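Local coordinates for protein vinylacetyl-CoA Delta-isomerase (Nitrosopumilus maritimus SCM1, PDB 6VJR) that probably dehydrates 4-hydroxybutyryl-CoA and isomerises vinylacetyl-CoA with the help of a flavin and a [4Fe-4S] cluster, at residues V30-P33 against M34-P37; C233-R236 against S237-E240. One frame throughout, in Å; residues are numbered along the deposited sequence. Where two conformers were deposited one is given.

Overall arrangement
Both contacts are local turns, and they pack against each other with their centres about 11 Å apart. Contact 1 leads from the loop after strand 24-25 into helix 36-51. Contact 2 is a 3-10 turn in the loop between strands 224-228 and 254-259. They touch through M34, whose CE lies 3.7 Å from D234 CB, and through H32, whose CE1 lies 3.9 Å from M238 SD. Contact 2 carries two sodium sites, and the side chain of P33 comes within about 4 Å of a sodium ion. The cofactors are farther off. The side chains of M34 and D234 are each about 13 Å from a bound FAD. That of P37 is about 11 Å from that of C97, which binds the [4Fe-4S] cluster.

Contact 1: V30-P33 against M34-P37; sequences VDHP and MIRP
The carbonyl O of H32 takes two backbone N-H groups, from R36 N at 2.9 Å and from I35 N at 3.0 Å. The first arrives nearly along the C=O axis; the second comes in above the carbonyl plane. The H32 side chain adds a third bond: its ND1 accepts M34 N at 3.0 Å (158°), with the donor in the ring plane. CG of H32 is anti to its backbone N (chi1 -169°), which brings the ND1 edge of the ring to M34 N. R36 reaches back to V30. Its chain bends at chi2 (55°), and NH1 gives a bond to V30 O at 3.1 Å, in the guanidinium plane. Its NE is held by N40. V30 CG1 rests 3.6 Å from R36 NH1. Side-chain packing adds to these bonds. The H32 ring and the M34 side chain lie side by side, with CE1 of H32 3.5 Å from M34 CB. I35 CD1 lies against H32 CB at 4.0 Å. L21 touches H32 and M34, and Y228 touches M34 and I35. The turn thus feeds the chain into helix 36-51. Because ND1 of H32 accepts a hydrogen bond, a neutral H32 would probably carry its proton on NE2.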
loop_
_atom_site.group_PDB
_atom_site.type_symbol
_atom_site.label_atom_id
_atom_site.label_comp_id
_atom_site.label_asym_id
_atom_site.label_seq_id
_atom_site.Cartn_x
_atom_site.Cartn_y
_atom_site.Cartn_z
ATOM N N VAL A 30 -21.032 24.544 -29.464
ATOM C CA VAL A 30 -19.986 24.082 -30.374
ATOM C C VAL A 30 -18.899 25.141 -30.499
ATOM O O VAL A 30 -17.756 24.824 -30.817
ATOM C CB VAL A 30 -20.548 23.743 -31.771
ATOM C CG1 VAL A 30 -19.456 23.358 -32.760
ATOM C CG2 VAL A 30 -21.557 22.629 -31.717
ATOM N N ASP A 31 -19.282 26.411 -30.330
ATOM C CA ASP A 31 -18.352 27.511 -30.481
ATOM C C ASP A 31 -17.809 28.021 -29.148
ATOM O O ASP A 31 -17.079 29.012 -29.130
ATOM C CB ASP A 31 -19.058 28.621 -31.226
ATOM C CG ASP A 31 -19.356 28.328 -32.687
ATOM O OD1 ASP A 31 -18.691 27.454 -33.266
ATOM O OD2 ASP A 31 -20.273 28.977 -33.211
ATOM N N HIS A 32 -18.167 27.393 -28.037
ATOM C CA HIS A 32 -17.697 27.866 -26.743
ATOM C C HIS A 32 -16.380 27.164 -26.444
ATOM O O HIS A 32 -16.332 25.934 -26.385
ATOM C CB HIS A 32 -18.710 27.592 -25.643
ATOM C CG HIS A 32 -18.413 28.275 -24.352
ATOM N ND1 HIS A 32 -17.275 28.078 -23.619
ATOM C CD2 HIS A 32 -19.143 29.208 -23.716
ATOM C CE1 HIS A 32 -17.346 28.851 -22.537
ATOM N NE2 HIS A 32 -18.487 29.546 -22.581
ATOM N N PRO A 33 -15.267 27.894 -26.216
ATOM C CA PRO A 33 -13.973 27.240 -26.023
ATOM C C PRO A 33 -13.859 26.306 -24.821
ATOM O O PRO A 33 -12.997 25.437 -24.792
ATOM C CB PRO A 33 -12.983 28.380 -25.838
ATOM C CG PRO A 33 -13.760 29.649 -25.887
ATOM C CD PRO A 33 -15.197 29.360 -26.177
ATOM N N MET A 34 -14.734 26.446 -23.828
ATOM C CA MET A 34 -14.683 25.537 -22.697
ATOM C C MET A 34 -15.346 24.206 -23.016
ATOM O O MET A 34 -15.001 23.181 -22.410
ATOM C CB MET A 34 -15.332 26.158 -21.460
ATOM C CG MET A 34 -15.171 25.341 -20.210
ATOM S SD MET A 34 -15.646 26.234 -18.728
ATOM C CE MET A 34 -16.390 24.925 -17.725
ATOM N N ILE A 35 -16.257 24.220 -23.982
ATOM C CA ILE A 35 -17.087 23.072 -24.314
ATOM C C ILE A 35 -16.532 22.336 -25.534
ATOM O O ILE A 35 -16.638 21.108 -25.634
ATOM C CB ILE A 35 -18.539 23.515 -24.513
ATOM C CG1 ILE A 35 -19.070 24.281 -23.285
ATOM C CG2 ILE A 35 -19.439 22.331 -24.893
ATOM C CD1 ILE A 35 -20.503 24.769 -23.438
ATOM N N ARG A 36 -15.915 23.066 -26.462
ATOM C CA ARG A 36 -15.510 22.467 -27.715
ATOM C C ARG A 36 -14.573 21.270 -27.493
ATOM O O ARG A 36 -14.674 20.277 -28.195
ATOM C CB ARG A 36 -14.910 23.477 -28.691
ATOM C CG ARG A 36 -14.421 22.876 -30.006
ATOM C CD ARG A 36 -15.511 22.106 -30.702
ATOM N NE ARG A 36 -15.074 21.779 -32.059
ATOM C CZ ARG A 36 -15.270 22.516 -33.138
ATOM N NH1 ARG A 36 -15.929 23.647 -33.054
ATOM N NH2 ARG A 36 -14.753 22.147 -34.287
ATOM N N PRO A 37 -13.623 21.259 -26.541
ATOM C CA PRO A 37 -12.750 20.081 -26.405
ATOM C C PRO A 37 -13.531 18.794 -26.137
ATOM O O PRO A 37 -13.153 17.728 -26.601
ATOM C CB PRO A 37 -11.827 20.460 -25.229
ATOM C CG PRO A 37 -11.790 21.984 -25.329
ATOM C CD PRO A 37 -13.211 22.364 -25.658
#

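Contact 2: C233-R236 against S237-E240; sequences CDTR and SMEE. With NA (sodium ion), chain K; NA (sodium ion), chain L.
T235 O accepts M238 N at 2.9 Å, and R236 O accepts E239 N at 3.1 Å. Both donors sit above the carbonyl planes. D234 O takes S237 N and, in one of two serine conformers, probably S237 OG at 2.7 Å. There OG stands between the backbone N and carbonyl carbon (chi1 65°), turned back to that oxygen. These backbone bonds from residue i+3 to residue i mark a tight 3-10 turn, which points its last carbonyls at metal. One sodium ion binds R236 O at 2.3 Å and E239 O at 2.7 Å, with G241 and D245 joining them. A second binds S237 O at 2.4 Å, and one water bridges the two ions. A different water links the first ion to E239 OE2. Another joins E239 OE1 to T235 OG1. R236 and E239 lie side by side, the guanidinium and carboxylate planes 26° apart, but do not pair. R236 NH1 makes a salt bridge to E429, and E239 OE2 makes one to R230 of the second subunit. An alanine in place of E239 would probably cost that R230 its salt bridge across the subunit boundary and leave the two waters less firmly held. In packing terms, E239 OE1 lies alongside the R236 aliphatic chain, 3.8 Å from R236 CG, and T235 CG2 meets M238 SD at 4.1 Å. C233 SG sits over one face of the R236 guanidinium, offset toward its rim.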
loop_
_atom_site.group_PDB
_atom_site.type_symbol
_atom_site.label_atom_id
_atom_site.label_comp_id
_atom_site.label_asym_id
_atom_site.label_seq_id
_atom_site.Cartn_x
_atom_site.Cartn_y
_atom_site.Cartn_z
ATOM N N CYS A 233 -9.155 24.082 -13.433
ATOM C CA CYS A 233 -8.463 24.712 -14.556
ATOM C C CYS A 233 -9.357 24.904 -15.783
ATOM O O CYS A 233 -8.834 25.172 -16.887
ATOM C CB CYS A 233 -7.162 23.982 -14.953
ATOM S SG CYS A 233 -5.949 23.926 -13.634
ATOM N N ASP A 234 -10.687 24.863 -15.595
ATOM C CA ASP A 234 -11.635 24.945 -16.711
ATOM C C ASP A 234 -11.336 26.154 -17.614
ATOM O O ASP A 234 -11.300 26.037 -18.841
ATOM C CB ASP A 234 -13.069 24.964 -16.207
ATOM C CG ASP A 234 -13.427 25.872 -15.027
ATOM O OD1 ASP A 234 -12.608 26.768 -14.651
ATOM O OD2 ASP A 234 -14.498 25.636 -14.419
ATOM N N THR A 235 -11.138 27.316 -17.002
ATOM C CA THR A 235 -11.088 28.558 -17.742
ATOM C C THR A 235 -9.794 28.748 -18.519
ATOM O O THR A 235 -9.735 29.660 -19.347
ATOM C CB THR A 235 -11.425 29.762 -16.880
ATOM O OG1 THR A 235 -10.449 29.789 -15.854
ATOM C CG2 THR A 235 -12.863 29.715 -16.378
ATOM N N ARG A 236 -8.795 27.859 -18.351
ATOM C CA ARG A 236 -7.634 27.970 -19.206
ATOM C C ARG A 236 -8.036 27.812 -20.668
ATOM O O ARG A 236 -7.364 28.342 -21.577
ATOM C CB ARG A 236 -6.569 26.941 -18.852
ATOM C CG ARG A 236 -5.957 27.256 -17.495
ATOM C CD ARG A 236 -4.775 26.414 -17.215
ATOM N NE ARG A 236 -4.223 26.570 -15.868
ATOM C CZ ARG A 236 -3.142 25.974 -15.422
ATOM N NH1 ARG A 236 -2.429 25.236 -16.221
ATOM N NH2 ARG A 236 -2.738 26.114 -14.146
ATOM N N SER A 237 -9.069 27.007 -20.892
ATOM C CA SER A 237 -9.590 26.778 -22.226
ATOM C C SER A 237 -10.002 28.086 -22.901
ATOM O O SER A 237 -9.948 28.171 -24.118
ATOM C CB SER A 237 -10.768 25.826 -22.191
ATOM O OG SER A 237 -11.865 26.399 -21.487
ATOM N N MET A 238 -10.488 29.044 -22.112
ATOM C CA MET A 238 -11.022 30.303 -22.588
ATOM C C MET A 238 -9.941 31.370 -22.753
ATOM O O MET A 238 -10.242 32.450 -23.251
ATOM C CB MET A 238 -12.109 30.798 -21.629
ATOM C CG MET A 238 -13.262 29.816 -21.580
ATOM S SD MET A 238 -14.405 30.001 -20.204
ATOM C CE MET A 238 -15.063 31.646 -20.503
ATOM N N GLU A 239 -8.726 31.090 -22.278
ATOM C CA GLU A 239 -7.597 31.990 -22.437
ATOM C C GLU A 239 -6.971 31.742 -23.805
ATOM O O GLU A 239 -6.961 30.618 -24.286
ATOM C CB GLU A 239 -6.479 31.740 -21.418
ATOM C CG GLU A 239 -6.883 31.755 -19.945
ATOM C CD GLU A 239 -5.818 31.118 -19.035
ATOM O OE1 GLU A 239 -6.109 31.038 -17.796
ATOM O OE2 GLU A 239 -4.699 30.701 -19.555
ATOM N N GLU A 240 -6.452 32.803 -24.411
ATOM C CA GLU A 240 -5.676 32.669 -25.624
ATOM C C GLU A 240 -4.425 31.878 -25.270
ATOM O O GLU A 240 -3.879 31.958 -24.155
ATOM C CB GLU A 240 -5.277 34.015 -26.233
ATOM C CG GLU A 240 -6.492 34.846 -26.609
ATOM C CD GLU A 240 -6.897 34.748 -28.070
ATOM O OE1 GLU A 240 -7.079 33.607 -28.549
ATOM O OE2 GLU A 240 -7.007 35.818 -28.726
HETATM NA NA NA K . -5.887 28.353 -23.381
HETATM NA NA NA L . -9.181 27.475 -26.283
HETATM O O HOH W 1 -8.292 31.702 -16.643
HETATM O O HOH W 2 -4.137 29.575 -22.022
HETATM O O HOH W 3 -7.058 27.248 -25.088
HETATM O O HOH W 4 -10.605 25.415 -26.184
HETATM O O HOH W 5 -8.035 26.227 -28.280
HETATM O O HOH W 6 -10.228 28.095 -27.913
#